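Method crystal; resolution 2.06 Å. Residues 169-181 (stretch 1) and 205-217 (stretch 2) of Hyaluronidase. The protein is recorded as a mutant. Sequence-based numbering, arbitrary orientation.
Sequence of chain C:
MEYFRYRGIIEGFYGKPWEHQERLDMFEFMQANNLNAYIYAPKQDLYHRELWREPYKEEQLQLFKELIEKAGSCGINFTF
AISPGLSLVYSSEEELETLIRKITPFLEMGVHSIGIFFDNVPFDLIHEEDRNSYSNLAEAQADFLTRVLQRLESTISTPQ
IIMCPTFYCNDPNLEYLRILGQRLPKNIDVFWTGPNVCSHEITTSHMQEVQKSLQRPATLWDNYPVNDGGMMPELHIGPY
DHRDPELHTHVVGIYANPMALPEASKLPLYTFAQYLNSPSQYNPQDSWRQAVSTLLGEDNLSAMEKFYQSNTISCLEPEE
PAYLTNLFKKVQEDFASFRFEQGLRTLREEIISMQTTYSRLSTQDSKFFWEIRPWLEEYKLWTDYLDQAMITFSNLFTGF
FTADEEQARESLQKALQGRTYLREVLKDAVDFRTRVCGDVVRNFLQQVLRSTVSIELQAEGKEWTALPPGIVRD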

ATOM      1  N   CYS C 169      -6.877  -0.566 -14.907  1.00 26.86           N
ATOM      2  CA  CYS C 169      -6.880   0.781 -14.358  1.00 28.09           C
ATOM      3  C   CYS C 169      -6.801   1.811 -15.470  1.00 29.25           C
ATOM      4  O   CYS C 169      -6.614   1.462 -16.634  1.00 28.56           O
ATOM      5  CB  CYS C 169      -5.694   0.969 -13.408  1.00 28.72           C
ATOM      6  SG  CYS C 169      -4.058   0.815 -14.163  1.00 29.55           S
ATOM      7  N   ASN C 170      -6.948   3.075 -15.085  1.00 31.29           N
ATOM      8  CA  ASN C 170      -6.743   4.226 -15.969  1.00 32.89           C
ATOM      9  C   ASN C 170      -7.932   4.470 -16.916  1.00 33.41           C
ATOM     10  O   ASN C 170      -8.929   5.029 -16.468  1.00 34.11           O
ATOM     11  CB  ASN C 170      -5.363   4.150 -16.671  1.00 33.39           C
ATOM     12  CG  ASN C 170      -4.936   5.463 -17.303  1.00 34.59           C
ATOM     13  OD1 ASN C 170      -5.551   6.509 -17.105  1.00 35.21           O
ATOM     14  ND2 ASN C 170      -3.859   5.409 -18.069  1.00 35.98           N
ATOM     15  N   ASP C 171      -7.859   4.051 -18.182  1.00 33.56           N
ATOM     16  CA  ASP C 171      -8.859   4.441 -19.184  1.00 34.57           C
ATOM     17  C   ASP C 171     -10.038   3.454 -19.171  1.00 33.82           C
ATOM     18  O   ASP C 171      -9.895   2.325 -19.650  1.00 32.80           O
ATOM     19  CB  ASP C 171      -8.209   4.507 -20.579  1.00 35.29           C
ATOM     20  CG  ASP C 171      -9.144   5.063 -21.665  1.00 35.45           C
ATOM     21  OD1 ASP C 171     -10.358   5.263 -21.427  1.00 34.58           O
ATOM     22  OD2 ASP C 171      -8.637   5.302 -22.780  1.00 37.04           O
ATOM     23  N   PRO C 172     -11.210   3.881 -18.646  1.00 34.00           N
ATOM     24  CA  PRO C 172     -12.357   2.970 -18.592  1.00 34.89           C
ATOM     25  C   PRO C 172     -13.056   2.750 -19.943  1.00 36.24           C
ATOM     26  O   PRO C 172     -13.872   1.833 -20.050  1.00 35.74           O
ATOM     27  CB  PRO C 172     -13.303   3.676 -17.624  1.00 34.79           C
ATOM     28  CG  PRO C 172     -13.061   5.121 -17.880  1.00 34.54           C
ATOM     29  CD  PRO C 172     -11.600   5.245 -18.234  1.00 34.55           C
ATOM     30  N   ASN C 173     -12.743   3.565 -20.955  1.00 36.72           N
ATOM     31  CA  ASN C 173     -13.360   3.445 -22.283  1.00 38.46           C
ATOM     32  C   ASN C 173     -12.486   2.746 -23.320  1.00 38.78           C
ATOM     33  O   ASN C 173     -12.767   2.817 -24.511  1.00 39.24           O
ATOM     34  CB  ASN C 173     -13.799   4.834 -22.772  1.00 38.30           C
ATOM     35  CG  ASN C 173     -14.905   5.420 -21.917  1.00 39.15           C
ATOM     36  OD1 ASN C 173     -14.799   6.538 -21.422  1.00 41.90           O
ATOM     37  ND2 ASN C 173     -15.968   4.654 -21.724  1.00 39.47           N
ATOM     38  N   LEU C 174     -11.458   2.031 -22.862  1.00 39.74           N
ATOM     39  CA  LEU C 174     -10.552   1.309 -23.754  1.00 40.30           C
ATOM     40  C   LEU C 174     -11.310   0.211 -24.500  1.00 41.03           C
ATOM     41  O   LEU C 174     -12.222  -0.407 -23.941  1.00 43.15           O
ATOM     42  CB  LEU C 174      -9.402   0.702 -22.943  1.00 41.08           C
ATOM     43  CG  LEU C 174      -8.171   0.199 -23.695  1.00 41.44           C
ATOM     44  CD1 LEU C 174      -7.347   1.366 -24.223  1.00 41.21           C
ATOM     45  CD2 LEU C 174      -7.329  -0.679 -22.782  1.00 41.43           C
ATOM     46  N   GLU C 175     -10.938  -0.015 -25.760  1.00 40.82           N
ATOM     47  CA  GLU C 175     -11.614  -0.987 -26.628  1.00 40.62           C
ATOM     48  C   GLU C 175     -11.651  -2.389 -26.014  1.00 38.35           C
ATOM     49  O   GLU C 175     -12.695  -3.047 -26.016  1.00 37.65           O
ATOM     50  CB  GLU C 175     -10.934  -1.031 -28.004  1.00 42.85           C
ATOM     51  CG  GLU C 175     -11.556  -2.002 -29.000  1.00 45.72           C
ATOM     52  CD  GLU C 175     -10.900  -1.935 -30.369  1.00 47.72           C
ATOM     53  OE1 GLU C 175     -11.161  -0.960 -31.101  1.00 51.17           O
ATOM     54  OE2 GLU C 175     -10.131  -2.859 -30.715  1.00 48.86           O
ATOM     55  N   TYR C 176     -10.502  -2.833 -25.508  1.00 34.87           N
ATOM     56  CA  TYR C 176     -10.387  -4.084 -24.759  1.00 33.25           C
ATOM     57  C   TYR C 176     -11.512  -4.241 -23.706  1.00 33.12           C
ATOM     58  O   TYR C 176     -12.165  -5.282 -23.646  1.00 33.35           O
ATOM     59  CB  TYR C 176      -8.987  -4.161 -24.110  1.00 32.43           C
ATOM     60  CG  TYR C 176      -8.825  -5.236 -23.061  1.00 31.02           C
ATOM     61  CD1 TYR C 176      -9.243  -5.012 -21.748  1.00 30.40           C
ATOM     62  CD2 TYR C 176      -8.237  -6.465 -23.364  1.00 29.80           C
ATOM     63  CE1 TYR C 176      -9.105  -5.987 -20.779  1.00 29.25           C
ATOM     64  CE2 TYR C 176      -8.087  -7.445 -22.391  1.00 29.43           C
ATOM     65  CZ  TYR C 176      -8.529  -7.197 -21.100  1.00 28.62           C
ATOM     66  OH  TYR C 176      -8.405  -8.149 -20.115  1.00 27.70           O
ATOM     67  N   LEU C 177     -11.724  -3.208 -22.893  1.00 34.13           N
ATOM     68  CA  LEU C 177     -12.760  -3.224 -21.846  1.00 35.62           C
ATOM     69  C   LEU C 177     -14.185  -3.303 -22.407  1.00 36.99           C
ATOM     70  O   LEU C 177     -15.047  -3.979 -21.832  1.00 36.60           O
ATOM     71  CB  LEU C 177     -12.648  -1.985 -20.959  1.00 35.89           C
ATOM     72  CG  LEU C 177     -11.387  -1.895 -20.097  1.00 36.54           C
ATOM     73  CD1 LEU C 177     -11.252  -0.502 -19.501  1.00 36.86           C
ATOM     74  CD2 LEU C 177     -11.403  -2.964 -19.008  1.00 36.03           C
ATOM     75  N   ARG C 178     -14.426  -2.600 -23.515  1.00 38.15           N
ATOM     76  CA  ARG C 178     -15.725  -2.644 -24.207  1.00 38.13           C
ATOM     77  C   ARG C 178     -16.001  -4.024 -24.813  1.00 37.03           C
ATOM     78  O   ARG C 178     -17.127  -4.519 -24.738  1.00 37.91           O
ATOM     79  CB  ARG C 178     -15.808  -1.550 -25.279  1.00 39.27           C
ATOM     80  CG  ARG C 178     -16.254  -0.182 -24.753  1.00 40.68           C
ATOM     81  CD  ARG C 178     -15.517   0.985 -25.412  1.00 43.16           C
ATOM     82  NE  ARG C 178     -15.317   0.785 -26.853  1.00 45.86           N
ATOM     83  CZ  ARG C 178     -14.375   1.368 -27.602  1.00 47.41           C
ATOM     84  NH1 ARG C 178     -13.502   2.240 -27.092  1.00 48.44           N
ATOM     85  NH2 ARG C 178     -14.307   1.072 -28.897  1.00 49.11           N
ATOM     86  N   ILE C 179     -14.976  -4.649 -25.390  1.00 36.01           N
ATOM     87  CA  ILE C 179     -15.091  -6.014 -25.913  1.00 35.06           C
ATOM     88  C   ILE C 179     -15.378  -6.988 -24.773  1.00 35.02           C
ATOM     89  O   ILE C 179     -16.211  -7.881 -24.908  1.00 35.60           O
ATOM     90  CB  ILE C 179     -13.814  -6.468 -26.667  1.00 35.31           C
ATOM     91  CG1 ILE C 179     -13.594  -5.629 -27.934  1.00 35.54           C
ATOM     92  CG2 ILE C 179     -13.896  -7.947 -27.046  1.00 36.03           C
ATOM     93  CD1 ILE C 179     -12.155  -5.621 -28.418  1.00 36.19           C
ATOM     94  N   LEU C 180     -14.685  -6.805 -23.653  1.00 34.22           N
ATOM     95  CA  LEU C 180     -14.844  -7.687 -22.495  1.00 33.70           C
ATOM     96  C   LEU C 180     -16.260  -7.583 -21.903  1.00 32.48           C
ATOM     97  O   LEU C 180     -16.861  -8.596 -21.547  1.00 31.89           O
ATOM     98  CB  LEU C 180     -13.786  -7.365 -21.424  1.00 35.00           C
ATOM     99  CG  LEU C 180     -13.103  -8.507 -20.680  1.00 35.36           C
ATOM    100  CD1 LEU C 180     -12.325  -9.419 -21.622  1.00 35.87           C
ATOM    101  CD2 LEU C 180     -12.182  -7.910 -19.627  1.00 35.29           C
ATOM    102  N   GLY C 181     -16.789  -6.365 -21.805  1.00 31.45           N
ATOM    103  CA  GLY C 181     -18.142  -6.161 -21.282  1.00 32.39           C
ATOM    104  C   GLY C 181     -19.217  -6.786 -22.154  1.00 33.00           C
ATOM    105  O   GLY C 181     -20.216  -7.295 -21.645  1.00 33.39           O
ATOM    106  N   SER C 205     -18.338   9.031 -10.533  1.00 33.94           N
ATOM    107  CA  SER C 205     -18.197   9.354 -11.955  1.00 35.14           C
ATOM    108  C   SER C 205     -17.286   8.375 -12.687  1.00 34.49           C
ATOM    109  O   SER C 205     -17.614   7.914 -13.785  1.00 34.87           O
ATOM    110  CB  SER C 205     -17.645  10.770 -12.124  1.00 37.55           C
ATOM    111  OG  SER C 205     -17.563  11.123 -13.493  1.00 41.19           O
ATOM    112  N   HIS C 206     -16.139   8.067 -12.080  1.00 32.37           N
ATOM    113  CA  HIS C 206     -15.180   7.148 -12.684  1.00 31.29           C
ATOM    114  C   HIS C 206     -15.752   5.738 -12.782  1.00 29.87           C
ATOM    115  O   HIS C 206     -15.686   5.119 -13.844  1.00 30.09           O
ATOM    116  CB  HIS C 206     -13.858   7.129 -11.901  1.00 31.41           C
ATOM    117  CG  HIS C 206     -12.794   6.299 -12.546  1.00 30.78           C
ATOM    118  ND1 HIS C 206     -12.270   6.608 -13.780  1.00 30.54           N
ATOM    119  CD2 HIS C 206     -12.161   5.172 -12.139  1.00 31.16           C
ATOM    120  CE1 HIS C 206     -11.360   5.709 -14.107  1.00 30.89           C
ATOM    121  NE2 HIS C 206     -11.273   4.828 -13.128  1.00 30.75           N
ATOM    122  N   MET C 207     -16.321   5.240 -11.686  1.00 29.45           N
ATOM    123  CA  MET C 207     -16.868   3.873 -11.669  1.00 29.25           C
ATOM    124  C   MET C 207     -18.152   3.725 -12.500  1.00 29.84           C
ATOM    125  O   MET C 207     -18.454   2.623 -12.955  1.00 28.21           O
ATOM    126  CB  MET C 207     -17.056   3.367 -10.237  1.00 28.36           C
ATOM    127  CG  MET C 207     -15.767   3.327  -9.416  1.00 28.70           C
ATOM    128  SD  MET C 207     -14.358   2.501 -10.198  1.00 28.82           S
ATOM    129  CE  MET C 207     -15.038   0.853 -10.398  1.00 28.75           C
ATOM    130  N   GLN C 208     -18.886   4.826 -12.689  1.00 32.29           N
ATOM    131  CA  GLN C 208     -19.990   4.898 -13.667  1.00 35.14           C
ATOM    132  C   GLN C 208     -19.510   4.577 -15.073  1.00 33.96           C
ATOM    133  O   GLN C 208     -20.133   3.781 -15.777  1.00 34.32           O
ATOM    134  CB  GLN C 208     -20.632   6.295 -13.698  1.00 38.34           C
ATOM    135  CG  GLN C 208     -21.754   6.521 -12.701  1.00 41.53           C
ATOM    136  CD  GLN C 208     -22.356   7.920 -12.790  1.00 45.29           C
ATOM    137  OE1 GLN C 208     -21.849   8.792 -13.504  1.00 47.65           O
ATOM    138  NE2 GLN C 208     -23.445   8.138 -12.063  1.00 45.88           N
ATOM    139  N   GLU C 209     -18.409   5.208 -15.476  1.00 33.23           N
ATOM    140  CA  GLU C 209     -17.826   4.967 -16.796  1.00 32.88           C
ATOM    141  C   GLU C 209     -17.398   3.519 -16.949  1.00 31.28           C
ATOM    142  O   GLU C 209     -17.723   2.881 -17.946  1.00 29.57           O
ATOM    143  CB  GLU C 209     -16.628   5.877 -17.052  1.00 35.09           C
ATOM    144  CG  GLU C 209     -16.982   7.341 -17.214  1.00 37.61           C
ATOM    145  CD  GLU C 209     -15.744   8.201 -17.369  1.00 40.39           C
ATOM    146  OE1 GLU C 209     -15.093   8.501 -16.343  1.00 43.18           O
ATOM    147  OE2 GLU C 209     -15.416   8.566 -18.517  1.00 42.06           O
ATOM    148  N   VAL C 210     -16.695   2.999 -15.941  1.00 30.83           N
ATOM    149  CA  VAL C 210     -16.259   1.598 -15.941  1.00 30.16           C
ATOM    150  C   VAL C 210     -17.471   0.667 -16.093  1.00 29.92           C
ATOM    151  O   VAL C 210     -17.442  -0.268 -16.898  1.00 30.05           O
ATOM    152  CB  VAL C 210     -15.470   1.214 -14.662  1.00 30.06           C
ATOM    153  CG1 VAL C 210     -15.145  -0.283 -14.648  1.00 29.72           C
ATOM    154  CG2 VAL C 210     -14.170   2.008 -14.553  1.00 30.47           C
ATOM    155  N   GLN C 211     -18.517   0.939 -15.316  1.00 30.00           N
ATOM    156  CA  GLN C 211     -19.754   0.161 -15.348  1.00 30.57           C
ATOM    157  C   GLN C 211     -20.375   0.100 -16.748  1.00 30.11           C
ATOM    158  O   GLN C 211     -20.856  -0.953 -17.150  1.00 30.27           O
ATOM    159  CB  GLN C 211     -20.766   0.712 -14.322  1.00 31.12           C
ATOM    160  CG  GLN C 211     -22.196   0.202 -14.480  1.00 31.68           C
ATOM    161  CD  GLN C 211     -23.101   0.572 -13.315  1.00 32.28           C
ATOM    162  OE1 GLN C 211     -22.799   1.475 -12.535  1.00 34.23           O
ATOM    163  NE2 GLN C 211     -24.225  -0.125 -13.200  1.00 31.89           N
ATOM    164  N   LYS C 212     -20.349   1.217 -17.477  1.00 30.42           N
ATOM    165  CA  LYS C 212     -20.899   1.277 -18.839  1.00 31.01           C
ATOM    166  C   LYS C 212     -20.129   0.380 -19.797  1.00 30.04           C
ATOM    167  O   LYS C 212     -20.732  -0.413 -20.511  1.00 28.99           O
ATOM    168  CB  LYS C 212     -20.912   2.714 -19.378  1.00 31.81           C
ATOM    169  CG  LYS C 212     -21.885   3.641 -18.665  1.00 32.29           C
ATOM    170  N   SER C 213     -18.800   0.494 -19.795  1.00 30.24           N
ATOM    171  CA  SER C 213     -17.953  -0.330 -20.668  1.00 29.18           C
ATOM    172  C   SER C 213     -18.066  -1.817 -20.356  1.00 28.88           C
ATOM    173  O   SER C 213     -18.140  -2.640 -21.267  1.00 29.37           O
ATOM    174  CB  SER C 213     -16.492   0.105 -20.586  1.00 29.42           C
ATOM    175  OG  SER C 213     -16.347   1.457 -20.970  1.00 29.29           O
ATOM    176  N   LEU C 214     -18.097  -2.163 -19.070  1.00 28.43           N
ATOM    177  CA  LEU C 214     -18.195  -3.571 -18.662  1.00 27.25           C
ATOM    178  C   LEU C 214     -19.615  -4.141 -18.768  1.00 26.54           C
ATOM    179  O   LEU C 214     -19.792  -5.357 -18.700  1.00 25.83           O
ATOM    180  CB  LEU C 214     -17.660  -3.754 -17.236  1.00 27.23           C
ATOM    181  CG  LEU C 214     -16.171  -3.467 -17.021  1.00 27.00           C
ATOM    182  CD1 LEU C 214     -15.822  -3.617 -15.552  1.00 27.04           C
ATOM    183  CD2 LEU C 214     -15.291  -4.370 -17.876  1.00 27.28           C
ATOM    184  N   GLN C 215     -20.610  -3.263 -18.917  1.00 26.80           N
ATOM    185  CA  GLN C 215     -22.034  -3.624 -18.902  1.00 27.29           C
ATOM    186  C   GLN C 215     -22.430  -4.343 -17.608  1.00 27.13           C
ATOM    187  O   GLN C 215     -23.320  -5.182 -17.605  1.00 27.03           O
ATOM    188  CB  GLN C 215     -22.422  -4.429 -20.149  1.00 27.39           C
ATOM    189  CG  GLN C 215     -22.152  -3.683 -21.454  1.00 28.15           C
ATOM    190  CD  GLN C 215     -22.537  -4.476 -22.688  1.00 28.64           C
ATOM    191  OE1 GLN C 215     -23.473  -5.271 -22.660  1.00 30.39           O
ATOM    192  NE2 GLN C 215     -21.814  -4.260 -23.782  1.00 28.67           N
ATOM    193  N   ARG C 216     -21.756  -3.987 -16.514  1.00 26.91           N
ATOM    194  CA  ARG C 216     -22.025  -4.535 -15.185  1.00 26.42           C
ATOM    195  C   ARG C 216     -21.311  -3.661 -14.146  1.00 26.15           C
ATOM    196  O   ARG C 216     -20.327  -2.994 -14.485  1.00 25.05           O
ATOM    197  CB  ARG C 216     -21.522  -5.980 -15.071  1.00 26.75           C
ATOM    198  CG  ARG C 216     -20.002  -6.115 -14.962  1.00 26.79           C
ATOM    199  CD  ARG C 216     -19.502  -7.433 -15.509  1.00 26.66           C
ATOM    200  NE  ARG C 216     -19.699  -7.503 -16.952  1.00 26.51           N
ATOM    201  CZ  ARG C 216     -19.614  -8.608 -17.693  1.00 27.00           C
ATOM    202  NH1 ARG C 216     -19.319  -9.793 -17.145  1.00 27.26           N
ATOM    203  NH2 ARG C 216     -19.840  -8.525 -19.002  1.00 26.10           N
ATOM    204  N   PRO C 217     -21.790  -3.666 -12.886  1.00 26.08           N
ATOM    205  CA  PRO C 217     -21.002  -3.038 -11.822  1.00 25.70           C
ATOM    206  C   PRO C 217     -19.664  -3.755 -11.640  1.00 24.99           C
ATOM    207  O   PRO C 217     -19.632  -4.983 -11.609  1.00 25.88           O
ATOM    208  CB  PRO C 217     -21.881  -3.213 -10.578  1.00 26.03           C
ATOM    209  CG  PRO C 217     -23.254  -3.418 -11.100  1.00 26.29           C
ATOM    210  CD  PRO C 217     -23.084  -4.164 -12.387  1.00 25.73           C
TER
HETATM  211  O   HOH W   1     -19.319  -3.092 -23.617  1.00 29.13           O

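Two helices, 175-181 and 205-214, approach to 8.1 Å between axes at 56°, and their contact is organised around S213. This serine has CA-to-CB pointing toward the other stretch, and its m rotamer (chi1 -59°) brings OG to 2.7 Å from P172 O, to which it donates a hydrogen bond. The acceptor lies in the turn from D171 to L174, so a short polar side chain on one helix fastens the turn that leads into the other. N173, m at chi1, swings its amide back to the same hydroxyl: ND2 donates a weak hydrogen bond to S213 OG at 3.3 Å. The turn is braced from within by N173 N, which donates to D171 OD1 at 3.0 Å, and from the following helix by R178 NH1, which donates to N173 O at 2.7 Å. The arginine's bent chain, with chi2 off its well at 142° and chi3 p, leads its end away from the contact while CG stays 4.1 Å from S213 OG.

P172 supplies the apolar half of this end. Its buried ring packs CB against V210 CG2 at 3.6 Å and CG against E209 CB at 3.7 Å, so the glutamate contributes its aliphatic base to the packing. V210, t at chi1, offers a compact branched surface. H206, also t, leaves its backbone sideways, but its ring turns nearer the other stretch, and N170 O lies at the ring's edge, 3.5 Å from CE1.

At the far end, the requirement is absence of bulk. G181 CA comes to 3.2 Å from L214 O and 3.5 Å from S213 O, the latter a CA-H...O contact with a nearly straight angle of 163°. A CB here would point toward the helix end and fall 2.0 Å from S213 O, a clash; glycine makes the close approach possible. Alongside, L177 and L214, both m,t, meet through their CD2 atoms at 4.3 Å; L214 starts away from the other stretch, but its end comes nearer.

After L214 the chain leaves helical geometry at Q215 with positive phi, and R216 folds back. Its p,t,p chain brings the guanidinium to the helix end, where NE donates to L214 O at 2.8 Å and NH2 makes a weak hydrogen bond to G181 O at 2.9 Å. One buried arginine thus serves carbonyls of both helices. Q215, m then t, extends NE2 to 2.8 Å from the water oxygen, and that water donates to R178 O at 2.8 Å and S213 O at 2.7 Å, bridging the two backbones.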